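Local atomic coordinates of acetyl-CoA acetyltransferase A (PDB entry 6BJA), a protein that probably catalyses acetyl transfer between coenzyme A thioesters as a thiolase of lipid metabolism, and is captured here with coenzyme A bound. Residues Asn323-Ser327 against Val351-His355; Ser52-Thr58 against Ser77-Pro83; Ile13-Arg18 against Val366-His370. All coordinates share one frame; numbering follows the deposited sequence.

In the fold
Along the chain, contact 3 opens first and closes last: it pairs residues 13-18 of strand 11-23 with residues 366-370 of helix 357-371, and contacts 2 and 1 follow one another within that span. Contacts 2 and 3, centres about 19 Å apart, share the sheet of the N-terminal half through strands 57-61 and 11-23; contact 2 lies away from the active site. Contact 1 follows strand 319-322, at an outer edge of the C-terminal half's sheet, its centre about 18 Å from that of contact 3 and about 31 Å from that of contact 2. Past His355, which meets coenzyme A, the chain enters helix 357-371, which packs against the N-terminal half in contact 3.

Contact 1: residues Asn323-Ser327 against Val351-His355; sequences NEAFS and VALGH. With COA (coenzyme A), chain C.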
ATOM      1  N   ASN A 323      35.854  -7.356  -0.819  1.00 14.11           N
ATOM      2  CA  ASN A 323      34.538  -7.334  -1.423  1.00 15.08           C
ATOM      3  C   ASN A 323      34.345  -6.036  -2.192  1.00 16.09           C
ATOM      4  O   ASN A 323      34.583  -4.940  -1.664  1.00 18.30           O
ATOM      5  CB  ASN A 323      33.425  -7.514  -0.386  1.00 16.32           C
ATOM      6  CG  ASN A 323      32.061  -7.704  -1.038  1.00 18.08           C
ATOM      7  OD1 ASN A 323      31.107  -6.961  -0.772  1.00 24.00           O
ATOM      8  ND2 ASN A 323      31.970  -8.681  -1.897  1.00 17.09           N
ATOM      9  N   GLU A 324      33.895  -6.171  -3.432  1.00 17.08           N
ATOM     10  CA  GLU A 324      33.799  -5.027  -4.351  1.00 15.20           C
ATOM     11  C   GLU A 324      32.442  -4.356  -4.261  1.00 16.40           C
ATOM     12  O   GLU A 324      31.643  -4.450  -5.192  1.00 18.02           O
ATOM     13  CB  GLU A 324      34.052  -5.456  -5.801  1.00 17.73           C
ATOM     14  CG  GLU A 324      35.377  -6.109  -5.999  1.00 16.42           C
ATOM     15  CD  GLU A 324      35.618  -6.547  -7.434  1.00 18.52           C
ATOM     16  OE1 GLU A 324      34.654  -6.631  -8.241  1.00 17.51           O
ATOM     17  OE2 GLU A 324      36.785  -6.857  -7.718  1.00 18.04           O
ATOM     18  N   ALA A 325      32.182  -3.660  -3.156  1.00 16.98           N
ATOM     19  CA  ALA A 325      30.964  -2.887  -3.066  1.00 19.46           C
ATOM     20  C   ALA A 325      30.904  -1.953  -4.266  1.00 18.94           C
ATOM     21  O   ALA A 325      29.863  -1.802  -4.902  1.00 17.55           O
ATOM     22  CB  ALA A 325      30.915  -2.123  -1.770  1.00 20.27           C
ATOM     23  N   PHE A 326      32.062  -1.364  -4.571  1.00 17.14           N
ATOM     24  CA  PHE A 326      32.258  -0.493  -5.725  1.00 17.49           C
ATOM     25  C   PHE A 326      33.641  -0.792  -6.272  1.00 16.88           C
ATOM     26  O   PHE A 326      34.466  -1.337  -5.558  1.00 17.08           O
ATOM     27  CB  PHE A 326      32.151   0.988  -5.329  1.00 18.62           C
ATOM     28  CG  PHE A 326      30.845   1.325  -4.696  1.00 17.95           C
ATOM     29  CD1 PHE A 326      29.778   1.710  -5.474  1.00 19.04           C
ATOM     30  CD2 PHE A 326      30.666   1.184  -3.331  1.00 17.55           C
ATOM     31  CE1 PHE A 326      28.551   1.979  -4.913  1.00 19.54           C
ATOM     32  CE2 PHE A 326      29.442   1.441  -2.751  1.00 19.14           C
ATOM     33  CZ  PHE A 326      28.381   1.833  -3.538  1.00 21.45           C
ATOM     34  N   SER A 327      33.921  -0.393  -7.511  1.00 19.56           N
ATOM     35  CA  SER A 327      35.268  -0.539  -8.027  1.00 19.62           C
ATOM     36  C   SER A 327      36.275   0.192  -7.135  1.00 17.91           C
ATOM     37  O   SER A 327      37.400  -0.270  -6.922  1.00 17.09           O
ATOM     38  CB  SER A 327      35.355  -0.001  -9.452  1.00 18.55           C
ATOM     39  OG  SER A 327      34.706  -0.883 -10.350  1.00 21.33           O
ATOM     40  N   VAL A 351      31.579  -6.682  -8.269  1.00 17.69           N
ATOM     41  CA  VAL A 351      31.128  -5.824  -9.350  1.00 17.94           C
ATOM     42  C   VAL A 351      30.681  -6.669 -10.553  1.00 21.16           C
ATOM     43  O   VAL A 351      29.756  -6.292 -11.276  1.00 22.08           O
ATOM     44  CB  VAL A 351      32.226  -4.828  -9.745  1.00 17.43           C
ATOM     45  CG1 VAL A 351      31.937  -4.168 -11.082  1.00 19.88           C
ATOM     46  CG2 VAL A 351      32.313  -3.761  -8.677  1.00 19.07           C
ATOM     47  N   ALA A 352      31.312  -7.828 -10.727  1.00 18.90           N
ATOM     48  CA  ALA A 352      30.960  -8.759 -11.784  1.00 16.53           C
ATOM     49  C   ALA A 352      30.095  -9.910 -11.287  1.00 18.22           C
ATOM     50  O   ALA A 352      29.315 -10.464 -12.051  1.00 20.34           O
ATOM     51  CB  ALA A 352      32.217  -9.319 -12.426  1.00 19.00           C
ATOM     52  N   LEU A 353      30.270 -10.316 -10.031  1.00 17.41           N
ATOM     53  CA  LEU A 353      29.602 -11.539  -9.539  1.00 16.61           C
ATOM     54  C   LEU A 353      28.286 -11.236  -8.815  1.00 18.59           C
ATOM     55  O   LEU A 353      27.458 -12.131  -8.683  1.00 20.78           O
ATOM     56  CB  LEU A 353      30.516 -12.315  -8.587  1.00 17.14           C
ATOM     57  CG  LEU A 353      31.837 -12.825  -9.168  1.00 17.07           C
ATOM     58  CD1 LEU A 353      32.747 -13.456  -8.119  1.00 19.77           C
ATOM     59  CD2 LEU A 353      31.563 -13.833 -10.254  1.00 18.50           C
ATOM     60  N   GLY A 354      28.105 -10.003  -8.370  1.00 19.07           N
ATOM     61  CA  GLY A 354      26.896  -9.628  -7.639  1.00 19.12           C
ATOM     62  C   GLY A 354      27.134  -9.549  -6.150  1.00 17.64           C
ATOM     63  O   GLY A 354      28.123 -10.063  -5.642  1.00 19.02           O
ATOM     64  N   HIS A 355      26.227  -8.879  -5.444  1.00 18.14           N
ATOM     65  CA  HIS A 355      26.447  -8.562  -4.040  1.00 16.61           C
ATOM     66  C   HIS A 355      25.169  -8.756  -3.223  1.00 17.71           C
ATOM     67  O   HIS A 355      24.523  -7.774  -2.861  1.00 18.21           O
ATOM     68  CB  HIS A 355      26.958  -7.118  -3.925  1.00 19.50           C
ATOM     69  CG  HIS A 355      27.325  -6.680  -2.542  1.00 21.58           C
ATOM     70  ND1 HIS A 355      27.482  -7.539  -1.475  1.00 22.85           N
ATOM     71  CD2 HIS A 355      27.519  -5.433  -2.057  1.00 22.89           C
ATOM     72  CE1 HIS A 355      27.802  -6.836  -0.397  1.00 22.20           C
ATOM     73  NE2 HIS A 355      27.834  -5.560  -0.729  1.00 23.83           N
TER
HETATM   74  N1A COA C 402      27.743  -2.679 -18.393  1.00 31.00           N
HETATM   75  C2A COA C 402      27.170  -1.791 -19.226  1.00 34.65           C
HETATM   76  N3A COA C 402      26.065  -1.094 -18.924  1.00 32.95           N
HETATM   77  C4A COA C 402      25.452  -1.244 -17.732  1.00 35.27           C
HETATM   78  C5A COA C 402      26.015  -2.184 -16.758  1.00 32.14           C
HETATM   79  C6A COA C 402      27.235  -2.918 -17.162  1.00 30.25           C
HETATM   80  N6A COA C 402      27.832  -3.800 -16.335  1.00 31.93           N
HETATM   81  N7A COA C 402      25.211  -2.131 -15.676  1.00 31.67           N
HETATM   82  C8A COA C 402      24.224  -1.235 -15.940  1.00 36.73           C
HETATM   83  N9A COA C 402      24.377  -0.701 -17.176  1.00 40.14           N
HETATM   84  C1B COA C 402      23.519   0.300 -17.867  1.00 45.70           C
HETATM   85  C2B COA C 402      22.181  -0.337 -18.205  1.00 50.65           C
HETATM   86  O2B COA C 402      22.134  -0.784 -19.562  1.00 50.14           O
HETATM   87  C3B COA C 402      21.145   0.742 -17.972  1.00 58.53           C
HETATM   88  O3B COA C 402      20.588   1.113 -19.240  1.00 65.12           O
HETATM   89  P3B COA C 402      20.675   2.544 -19.962  1.00 62.67           P
HETATM   90  O7A COA C 402      22.115   3.001 -19.949  1.00 67.12           O
HETATM   91  O8A COA C 402      20.211   2.376 -21.391  1.00 64.96           O
HETATM   92  O9A COA C 402      19.804   3.539 -19.235  1.00 66.58           O
HETATM   93  C4B COA C 402      21.865   1.814 -17.149  1.00 54.50           C
HETATM   94  O4B COA C 402      23.248   1.457 -17.066  1.00 43.13           O
HETATM   95  C5B COA C 402      21.319   1.827 -15.734  1.00 58.40           C
HETATM   96  O5B COA C 402      21.659   0.562 -15.174  1.00 64.62           O
HETATM   97  P1A COA C 402      20.579  -0.464 -14.554  1.00 78.47           P
HETATM   98  O1A COA C 402      19.415  -0.713 -15.484  1.00 79.16           O
HETATM   99  O2A COA C 402      21.245  -1.776 -14.198  1.00 68.38           O
HETATM  100  O3A COA C 402      19.996   0.216 -13.237  1.00 83.33           O
HETATM  101  P2A COA C 402      18.585  -0.283 -12.659  1.00105.96           P
HETATM  102  O4A COA C 402      17.470   0.085 -13.615  1.00 94.80           O
HETATM  103  O5A COA C 402      18.601  -1.772 -12.382  1.00 80.25           O
HETATM  104  O6A COA C 402      18.447   0.527 -11.287  1.00 87.79           O
HETATM  105  CBP COA C 402      19.088  -0.059  -9.090  1.00 69.54           C
HETATM  106  CCP COA C 402      19.563   0.521 -10.405  1.00 75.01           C
HETATM  107  CDP COA C 402      17.976   0.831  -8.583  1.00 63.57           C
HETATM  108  CEP COA C 402      18.469  -1.448  -9.270  1.00 63.96           C
HETATM  109  CAP COA C 402      20.222   0.018  -8.052  1.00 64.25           C
HETATM  110  OAP COA C 402      19.663  -0.294  -6.766  1.00 62.87           O
HETATM  111  C9P COA C 402      21.397  -0.889  -8.354  1.00 62.39           C
HETATM  112  O9P COA C 402      21.315  -1.798  -9.165  1.00 58.03           O
HETATM  113  N8P COA C 402      22.556  -0.697  -7.717  1.00 56.77           N
HETATM  114  C7P COA C 402      22.817   0.343  -6.744  1.00 45.94           C
HETATM  115  C6P COA C 402      24.318   0.471  -6.524  1.00 46.57           C
HETATM  116  C5P COA C 402      24.630   0.006  -5.127  1.00 47.71           C
HETATM  117  O5P COA C 402      24.731   0.810  -4.203  1.00 47.66           O
HETATM  118  N4P COA C 402      24.740  -1.306  -4.970  1.00 41.00           N
HETATM  119  C3P COA C 402      24.941  -1.873  -3.649  1.00 42.64           C
HETATM  120  C2P COA C 402      26.379  -2.180  -3.307  1.00 42.06           C
HETATM  121  S1P COA C 402      26.746  -1.603  -1.638  1.00 55.52           S
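Asn323 lays its amide oxygen over one face of the His355 imidazole, with OD1 3.3 Å from CE1 and displaced toward the rim of the ring. Amide and ring planes stand 68° apart, so this is an oxygen resting on a ring and not a flat stack. His355 extends to this place with CG anti to its backbone N (chi1 -176°), and Ser360 OG, hydrogen-bonded to ND1, helps fix the ring's rotation. At the ring edge CD2 lies 3.7 Å from C2P of coenzyme A, next to the thiol end. The sequence Asn323-Glu324-Ala325-Phe326 is the NEAF motif of thiolases, and His355 is a predicted proton acceptor; in relatives the histidine NE2 and a water held by this asparagine form an oxyanion hole, probably here too. Glu324 centres an inverse gamma turn. Its extended side chain accepts the Val351 N-H at OE1 (3.1 Å, 154°) on the anti lone pair, while Ser187 also binds OE1, and Tyr183 and Asn345 hold OE2. Two N-H groups and two hydroxyls thus grip the buried carboxylate. Val351 turns CG2 back against the loop, 3.6 Å from Glu324 O, and Phe326 CZ approaches coenzyme A O5P at 3.8 Å.

Contact 2: residues Ser52-Thr58 against Ser77-Pro83; sequences SSAIEET and SIASEIP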
ATOM      1  N   SER A  52      24.248 -33.883  10.442  1.00 19.26           N
ATOM      2  CA  SER A  52      23.583 -32.654  10.871  1.00 18.48           C
ATOM      3  C   SER A  52      23.351 -32.634  12.387  1.00 19.57           C
ATOM      4  O   SER A  52      23.260 -31.568  12.994  1.00 18.85           O
ATOM      5  CB  SER A  52      22.260 -32.472  10.126  1.00 22.03           C
ATOM      6  OG  SER A  52      21.351 -33.543  10.373  1.00 23.01           O
ATOM      7  N   SER A  53      23.252 -33.806  13.005  1.00 18.35           N
ATOM      8  CA  SER A  53      23.058 -33.897  14.449  1.00 18.84           C
ATOM      9  C   SER A  53      24.221 -33.344  15.243  1.00 19.33           C
ATOM     10  O   SER A  53      24.050 -33.042  16.427  1.00 24.22           O
ATOM     11  CB  SER A  53      22.834 -35.348  14.862  1.00 21.12           C
ATOM     12  OG  SER A  53      23.950 -36.142  14.504  1.00 22.90           O
ATOM     13  N   ALA A  54      25.384 -33.176  14.606  1.00 20.83           N
ATOM     14  CA  ALA A  54      26.575 -32.679  15.297  1.00 21.01           C
ATOM     15  C   ALA A  54      26.691 -31.153  15.315  1.00 19.79           C
ATOM     16  O   ALA A  54      27.544 -30.600  16.015  1.00 20.96           O
ATOM     17  CB  ALA A  54      27.802 -33.269  14.666  1.00 25.82           C
ATOM     18  N   ILE A  55      25.859 -30.480  14.529  1.00 19.37           N
ATOM     19  CA  ILE A  55      25.924 -29.023  14.424  1.00 17.77           C
ATOM     20  C   ILE A  55      25.290 -28.392  15.659  1.00 20.06           C
ATOM     21  O   ILE A  55      24.111 -28.623  15.925  1.00 21.06           O
ATOM     22  CB  ILE A  55      25.200 -28.516  13.170  1.00 17.68           C
ATOM     23  CG1 ILE A  55      25.691 -29.232  11.902  1.00 21.60           C
ATOM     24  CG2 ILE A  55      25.369 -26.993  13.062  1.00 20.62           C
ATOM     25  CD1 ILE A  55      27.185 -29.107  11.624  1.00 24.03           C
ATOM     26  N   GLU A  56      26.065 -27.594  16.397  1.00 17.98           N
ATOM     27  CA  GLU A  56      25.640 -27.094  17.715  1.00 19.10           C
ATOM     28  C   GLU A  56      24.980 -25.716  17.676  1.00 20.87           C
ATOM     29  O   GLU A  56      24.190 -25.362  18.566  1.00 19.97           O
ATOM     30  CB  GLU A  56      26.836 -27.048  18.674  1.00 19.89           C
ATOM     31  CG  GLU A  56      27.372 -28.445  18.985  1.00 21.55           C
ATOM     32  CD  GLU A  56      28.757 -28.473  19.618  1.00 30.25           C
ATOM     33  OE1 GLU A  56      29.400 -27.428  19.766  1.00 28.24           O
ATOM     34  OE2 GLU A  56      29.215 -29.579  19.977  1.00 47.51           O
ATOM     35  N   GLU A  57      25.340 -24.933  16.665  1.00 17.53           N
ATOM     36  CA  GLU A  57      24.808 -23.588  16.441  1.00 18.75           C
ATOM     37  C   GLU A  57      24.706 -23.278  14.969  1.00 17.68           C
ATOM     38  O   GLU A  57      25.552 -23.716  14.196  1.00 18.17           O
ATOM     39  CB  GLU A  57      25.696 -22.487  17.026  1.00 25.67           C
ATOM     40  CG  GLU A  57      25.728 -22.373  18.477  1.00 28.22           C
ATOM     41  CD  GLU A  57      26.280 -21.014  18.934  1.00 28.46           C
ATOM     42  OE1 GLU A  57      26.210 -20.006  18.169  1.00 23.88           O
ATOM     43  OE2 GLU A  57      26.783 -20.967  20.068  1.00 29.09           O
ATOM     44  N   THR A  58      23.710 -22.466  14.618  1.00 17.11           N
ATOM     45  CA  THR A  58      23.521 -21.951  13.265  1.00 16.93           C
ATOM     46  C   THR A  58      23.497 -20.442  13.331  1.00 17.51           C
ATOM     47  O   THR A  58      22.633 -19.884  14.006  1.00 18.57           O
ATOM     48  CB  THR A  58      22.235 -22.472  12.687  1.00 21.33           C
ATOM     49  OG1 THR A  58      22.289 -23.909  12.703  1.00 19.98           O
ATOM     50  CG2 THR A  58      22.023 -21.992  11.256  1.00 20.65           C
ATOM     51  N   SER A  77      17.901 -23.717  10.211  1.00 16.31           N
ATOM     52  CA  SER A  77      18.476 -24.789  10.998  1.00 16.51           C
ATOM     53  C   SER A  77      17.525 -25.986  11.069  1.00 17.25           C
ATOM     54  O   SER A  77      17.907 -27.133  10.789  1.00 18.81           O
ATOM     55  CB  SER A  77      18.792 -24.265  12.388  1.00 19.30           C
ATOM     56  OG  SER A  77      19.492 -25.180  13.193  1.00 21.83           O
ATOM     57  N   ILE A  78      16.280 -25.716  11.425  1.00 16.86           N
ATOM     58  CA  ILE A  78      15.301 -26.801  11.554  1.00 17.42           C
ATOM     59  C   ILE A  78      15.081 -27.509  10.218  1.00 18.26           C
ATOM     60  O   ILE A  78      15.053 -28.766  10.151  1.00 19.45           O
ATOM     61  CB  ILE A  78      13.968 -26.276  12.123  1.00 17.77           C
ATOM     62  CG1 ILE A  78      14.150 -25.977  13.605  1.00 21.69           C
ATOM     63  CG2 ILE A  78      12.835 -27.303  11.915  1.00 19.59           C
ATOM     64  CD1 ILE A  78      12.947 -25.338  14.270  1.00 23.56           C
ATOM     65  N   ALA A  79      14.950 -26.737   9.139  1.00 16.77           N
ATOM     66  CA  ALA A  79      14.698 -27.311   7.815  1.00 16.48           C
ATOM     67  C   ALA A  79      15.915 -28.047   7.252  1.00 18.42           C
ATOM     68  O   ALA A  79      15.775 -28.887   6.338  1.00 22.51           O
ATOM     69  CB  ALA A  79      14.251 -26.245   6.854  1.00 17.59           C
ATOM     70  N   SER A  80      17.082 -27.790   7.838  1.00 16.90           N
ATOM     71  CA  SER A  80      18.322 -28.471   7.480  1.00 18.48           C
ATOM     72  C   SER A  80      18.605 -29.704   8.358  1.00 20.43           C
ATOM     73  O   SER A  80      19.698 -30.278   8.308  1.00 20.21           O
ATOM     74  CB  SER A  80      19.500 -27.494   7.562  1.00 18.12           C
ATOM     75  OG  SER A  80      19.305 -26.411   6.670  1.00 17.71           O
ATOM     76  N   GLU A  81      17.603 -30.117   9.147  1.00 18.99           N
ATOM     77  CA  GLU A  81      17.698 -31.281  10.040  1.00 19.09           C
ATOM     78  C   GLU A  81      18.753 -31.155  11.141  1.00 19.01           C
ATOM     79  O   GLU A  81      19.274 -32.131  11.654  1.00 19.79           O
ATOM     80  CB  GLU A  81      17.939 -32.536   9.196  1.00 20.81           C
ATOM     81  CG  GLU A  81      16.808 -32.760   8.195  1.00 27.60           C
ATOM     82  CD  GLU A  81      16.911 -34.087   7.451  1.00 47.40           C
ATOM     83  OE1 GLU A  81      18.042 -34.525   7.145  1.00 48.78           O
ATOM     84  OE2 GLU A  81      15.852 -34.693   7.176  1.00 52.45           O
ATOM     85  N   ILE A  82      19.074 -29.920  11.516  1.00 18.04           N
ATOM     86  CA  ILE A  82      19.909 -29.669  12.677  1.00 16.49           C
ATOM     87  C   ILE A  82      19.014 -29.820  13.919  1.00 19.31           C
ATOM     88  O   ILE A  82      17.856 -29.449  13.857  1.00 18.66           O
ATOM     89  CB  ILE A  82      20.552 -28.279  12.566  1.00 18.03           C
ATOM     90  CG1 ILE A  82      21.529 -28.284  11.392  1.00 18.10           C
ATOM     91  CG2 ILE A  82      21.289 -27.889  13.831  1.00 18.01           C
ATOM     92  CD1 ILE A  82      22.062 -26.891  11.045  1.00 18.39           C
ATOM     93  N   PRO A  83      19.552 -30.373  15.023  1.00 19.70           N
ATOM     94  CA  PRO A  83      18.694 -30.673  16.181  1.00 19.40           C
ATOM     95  C   PRO A  83      17.988 -29.451  16.726  1.00 19.87           C
ATOM     96  O   PRO A  83      18.529 -28.339  16.689  1.00 19.68           O
ATOM     97  CB  PRO A  83      19.679 -31.206  17.215  1.00 24.06           C
ATOM     98  CG  PRO A  83      20.773 -31.802  16.412  1.00 22.14           C
ATOM     99  CD  PRO A  83      20.925 -30.869  15.239  1.00 21.88           C
TER
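Ser52 starts the first segment by donating its hydroxyl to the backbone of the turn opposite, with OG 2.8 Å from Glu81 O. Its OG sits between the backbone N and the carbonyl carbon (chi1 61°), which swings it across to that oxygen, 57° out of the plane of the Glu81 carbonyl. The acceptor belongs to a Schellman motif: Glu81, with positive phi, is the C-prime residue that ends helix 72-79, its N bonded to Ile78 O and Ile82 N bonded to Ser77 O. The Ser52 carbonyl oxygen also meets the second segment, lying against Pro83 CD at 3.3 Å. One residue on, Ser53 O abuts Pro83 CG at 3.5 Å, and the proline ring thereby lies along the 3-10 turn 52-54. Strand 57-61, this helix and strand 87-92 form a beta-alpha-beta unit whose two strands are parallel neighbours in the sheet, and the contact joins the entrance of the first strand to the exit of the helix. Ile55 enters the apolar part: its CG2 touches Ile82 CD1 at 3.9 Å as the two side chains pass at a slant, while its carbonyl oxygen lies 3.6 Å from Ile82 CG2 and accepts a hydrogen bond from Ser86. On the strand itself, Thr58 OG1 is hydrogen-bonded to Ser77 OG at 3.1 Å. Ser77 reaches it by holding OG anti to its own backbone N (chi1 -173°). Ile82 CD1 comes in beside the pair, 3.4 Å from Thr58 OG1, and Cys88 of the neighbouring strand touches both Thr58 and Ser77.

Contact 3: residues Ile13-Arg18 against Val366-His370; sequences ILSAVR and VTLVH
His370 reaches from the helix to the backbone of the strand, its NE2 donating to Ala16 O across 2.8 Å with an N-H...O angle of 147°. The oxygen lies near the imidazole plane, at the ring edge. Beside this bond the methyl of Ala16 meets Val366 CG2 at 3.9 Å. Val366 holds the strand with both branches: with CG1 anti to the backbone N (chi1 170°) and CG2 beside it, CG1 rests 3.7 Å from Ala16 O, and CG2 lies 3.6 Å from Val17 O. One helical turn later Val369 divides its methyls, CG2 touching Ile13 CD1 at 4.1 Å while CG1 lies over the centre of the His370 ring and backs the face of the donor. The axes of segments 13-18 and 366-370 approach to 7.9 Å, and their directions differ by 122°. In the thiolase fold helix 357-371 belongs to the buried middle layer of helices, and here this C-terminal helix meets strand 11-23 of the N-terminal half on one flank while Thr367 and Leu368 touch strand 319-322. Farther out, Arg18 NE and Thr367 OG1 are 4.0 Å apart and do not bond; what joins them is Glu203, whose OE1 takes a salt bridge from the arginine and a hydrogen bond with the threonine, while Asp222 pairs with Arg18 NH1 and Phe200 adds a cation-pi contact, so the buried guanidinium is probably well neutralised. Alongside, in the sheet, backbone bonds of Leu14, Ser15 and Val17 to strand 257-267 probably help hold the Ala16 carbonyl in place.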
ATOM      1  N   ILE A  13      38.020 -24.818   9.164  1.00 19.59           N
ATOM      2  CA  ILE A  13      36.941 -24.817   8.190  1.00 18.37           C
ATOM      3  C   ILE A  13      36.855 -26.214   7.591  1.00 18.36           C
ATOM      4  O   ILE A  13      37.819 -26.666   6.985  1.00 19.98           O
ATOM      5  CB  ILE A  13      37.205 -23.776   7.085  1.00 16.33           C
ATOM      6  CG1 ILE A  13      37.203 -22.369   7.689  1.00 18.84           C
ATOM      7  CG2 ILE A  13      36.168 -23.871   5.983  1.00 18.47           C
ATOM      8  CD1 ILE A  13      37.690 -21.274   6.777  1.00 18.44           C
ATOM      9  N   LEU A  14      35.726 -26.888   7.762  1.00 16.19           N
ATOM     10  CA  LEU A  14      35.544 -28.233   7.204  1.00 17.38           C
ATOM     11  C   LEU A  14      34.967 -28.188   5.805  1.00 20.56           C
ATOM     12  O   LEU A  14      35.249 -29.073   4.992  1.00 19.99           O
ATOM     13  CB  LEU A  14      34.635 -29.064   8.083  1.00 19.62           C
ATOM     14  CG  LEU A  14      35.096 -29.290   9.522  1.00 21.20           C
ATOM     15  CD1 LEU A  14      34.160 -30.270  10.214  1.00 21.87           C
ATOM     16  CD2 LEU A  14      36.536 -29.796   9.569  1.00 23.06           C
ATOM     17  N   SER A  15      34.165 -27.164   5.526  1.00 16.76           N
ATOM     18  CA  SER A  15      33.494 -27.023   4.252  1.00 18.19           C
ATOM     19  C   SER A  15      33.160 -25.567   4.020  1.00 17.96           C
ATOM     20  O   SER A  15      33.039 -24.796   4.976  1.00 19.15           O
ATOM     21  CB  SER A  15      32.225 -27.867   4.195  1.00 20.79           C
ATOM     22  OG  SER A  15      31.298 -27.456   5.184  1.00 20.63           O
ATOM     23  N   ALA A  16      32.987 -25.231   2.744  1.00 17.12           N
ATOM     24  CA  ALA A  16      32.785 -23.840   2.305  1.00 16.02           C
ATOM     25  C   ALA A  16      32.132 -23.885   0.924  1.00 15.70           C
ATOM     26  O   ALA A  16      32.751 -24.311  -0.047  1.00 17.71           O
ATOM     27  CB  ALA A  16      34.092 -23.107   2.260  1.00 18.93           C
ATOM     28  N   VAL A  17      30.841 -23.554   0.878  1.00 15.00           N
ATOM     29  CA  VAL A  17      30.061 -23.670  -0.344  1.00 14.17           C
ATOM     30  C   VAL A  17      29.190 -22.437  -0.553  1.00 15.67           C
ATOM     31  O   VAL A  17      28.919 -21.685   0.398  1.00 16.03           O
ATOM     32  CB  VAL A  17      29.157 -24.926  -0.352  1.00 16.62           C
ATOM     33  CG1 VAL A  17      29.995 -26.193  -0.243  1.00 20.30           C
ATOM     34  CG2 VAL A  17      28.145 -24.879   0.756  1.00 17.17           C
ATOM     35  N   ARG A  18      28.771 -22.224  -1.801  1.00 15.24           N
ATOM     36  CA  ARG A  18      27.877 -21.114  -2.096  1.00 15.61           C
ATOM     37  C   ARG A  18      26.924 -21.451  -3.231  1.00 15.53           C
ATOM     38  O   ARG A  18      27.219 -22.284  -4.051  1.00 14.87           O
ATOM     39  CB  ARG A  18      28.696 -19.880  -2.463  1.00 15.85           C
ATOM     40  CG  ARG A  18      29.447 -19.995  -3.797  1.00 14.22           C
ATOM     41  CD  ARG A  18      30.140 -18.702  -4.117  1.00 14.44           C
ATOM     42  NE  ARG A  18      30.782 -18.607  -5.430  1.00 14.80           N
ATOM     43  CZ  ARG A  18      30.193 -18.193  -6.544  1.00 15.21           C
ATOM     44  NH1 ARG A  18      28.902 -17.925  -6.576  1.00 15.89           N
ATOM     45  NH2 ARG A  18      30.915 -18.034  -7.652  1.00 16.90           N
ATOM     46  N   VAL A 366      34.389 -18.198   1.130  1.00 14.60           N
ATOM     47  CA  VAL A 366      34.276 -19.401   0.312  1.00 16.39           C
ATOM     48  C   VAL A 366      35.168 -19.302  -0.926  1.00 15.63           C
ATOM     49  O   VAL A 366      35.946 -20.210  -1.203  1.00 16.81           O
ATOM     50  CB  VAL A 366      32.803 -19.663  -0.096  1.00 14.73           C
ATOM     51  CG1 VAL A 366      32.726 -20.775  -1.139  1.00 15.13           C
ATOM     52  CG2 VAL A 366      31.974 -20.007   1.129  1.00 16.68           C
ATOM     53  N   THR A 367      35.085 -18.201  -1.666  1.00 15.00           N
ATOM     54  CA  THR A 367      35.897 -18.032  -2.860  1.00 15.32           C
ATOM     55  C   THR A 367      37.386 -18.021  -2.530  1.00 16.67           C
ATOM     56  O   THR A 367      38.199 -18.653  -3.251  1.00 17.31           O
ATOM     57  CB  THR A 367      35.474 -16.766  -3.581  1.00 16.61           C
ATOM     58  OG1 THR A 367      34.112 -16.941  -4.003  1.00 16.80           O
ATOM     59  CG2 THR A 367      36.344 -16.485  -4.797  1.00 17.06           C
ATOM     60  N   LEU A 368      37.763 -17.353  -1.447  1.00 16.13           N
ATOM     61  CA  LEU A 368      39.160 -17.340  -1.027  1.00 17.76           C
ATOM     62  C   LEU A 368      39.670 -18.749  -0.718  1.00 17.71           C
ATOM     63  O   LEU A 368      40.755 -19.138  -1.173  1.00 17.89           O
ATOM     64  CB  LEU A 368      39.343 -16.439   0.200  1.00 17.13           C
ATOM     65  CG  LEU A 368      40.761 -16.379   0.758  1.00 17.52           C
ATOM     66  CD1 LEU A 368      41.695 -15.691  -0.234  1.00 19.05           C
ATOM     67  CD2 LEU A 368      40.780 -15.676   2.098  1.00 19.64           C
ATOM     68  N   VAL A 369      38.913 -19.489   0.090  1.00 17.14           N
ATOM     69  CA  VAL A 369      39.327 -20.810   0.523  1.00 17.27           C
ATOM     70  C   VAL A 369      39.630 -21.661  -0.703  1.00 18.24           C
ATOM     71  O   VAL A 369      40.657 -22.340  -0.766  1.00 18.28           O
ATOM     72  CB  VAL A 369      38.239 -21.469   1.408  1.00 16.62           C
ATOM     73  CG1 VAL A 369      38.448 -22.992   1.515  1.00 18.98           C
ATOM     74  CG2 VAL A 369      38.237 -20.826   2.787  1.00 19.65           C
ATOM     75  N   HIS A 370      38.768 -21.606  -1.707  1.00 15.86           N
ATOM     76  CA  HIS A 370      38.909 -22.530  -2.821  1.00 18.16           C
ATOM     77  C   HIS A 370      39.879 -22.050  -3.910  1.00 18.27           C
ATOM     78  O   HIS A 370      40.252 -22.814  -4.785  1.00 19.84           O
ATOM     79  CB  HIS A 370      37.538 -22.827  -3.395  1.00 18.55           C
ATOM     80  CG  HIS A 370      36.754 -23.729  -2.511  1.00 17.68           C
ATOM     81  ND1 HIS A 370      37.169 -25.012  -2.220  1.00 17.73           N
ATOM     82  CD2 HIS A 370      35.620 -23.522  -1.799  1.00 17.13           C
ATOM     83  CE1 HIS A 370      36.309 -25.562  -1.382  1.00 21.03           C
ATOM     84  NE2 HIS A 370      35.357 -24.681  -1.120  1.00 18.59           N
TER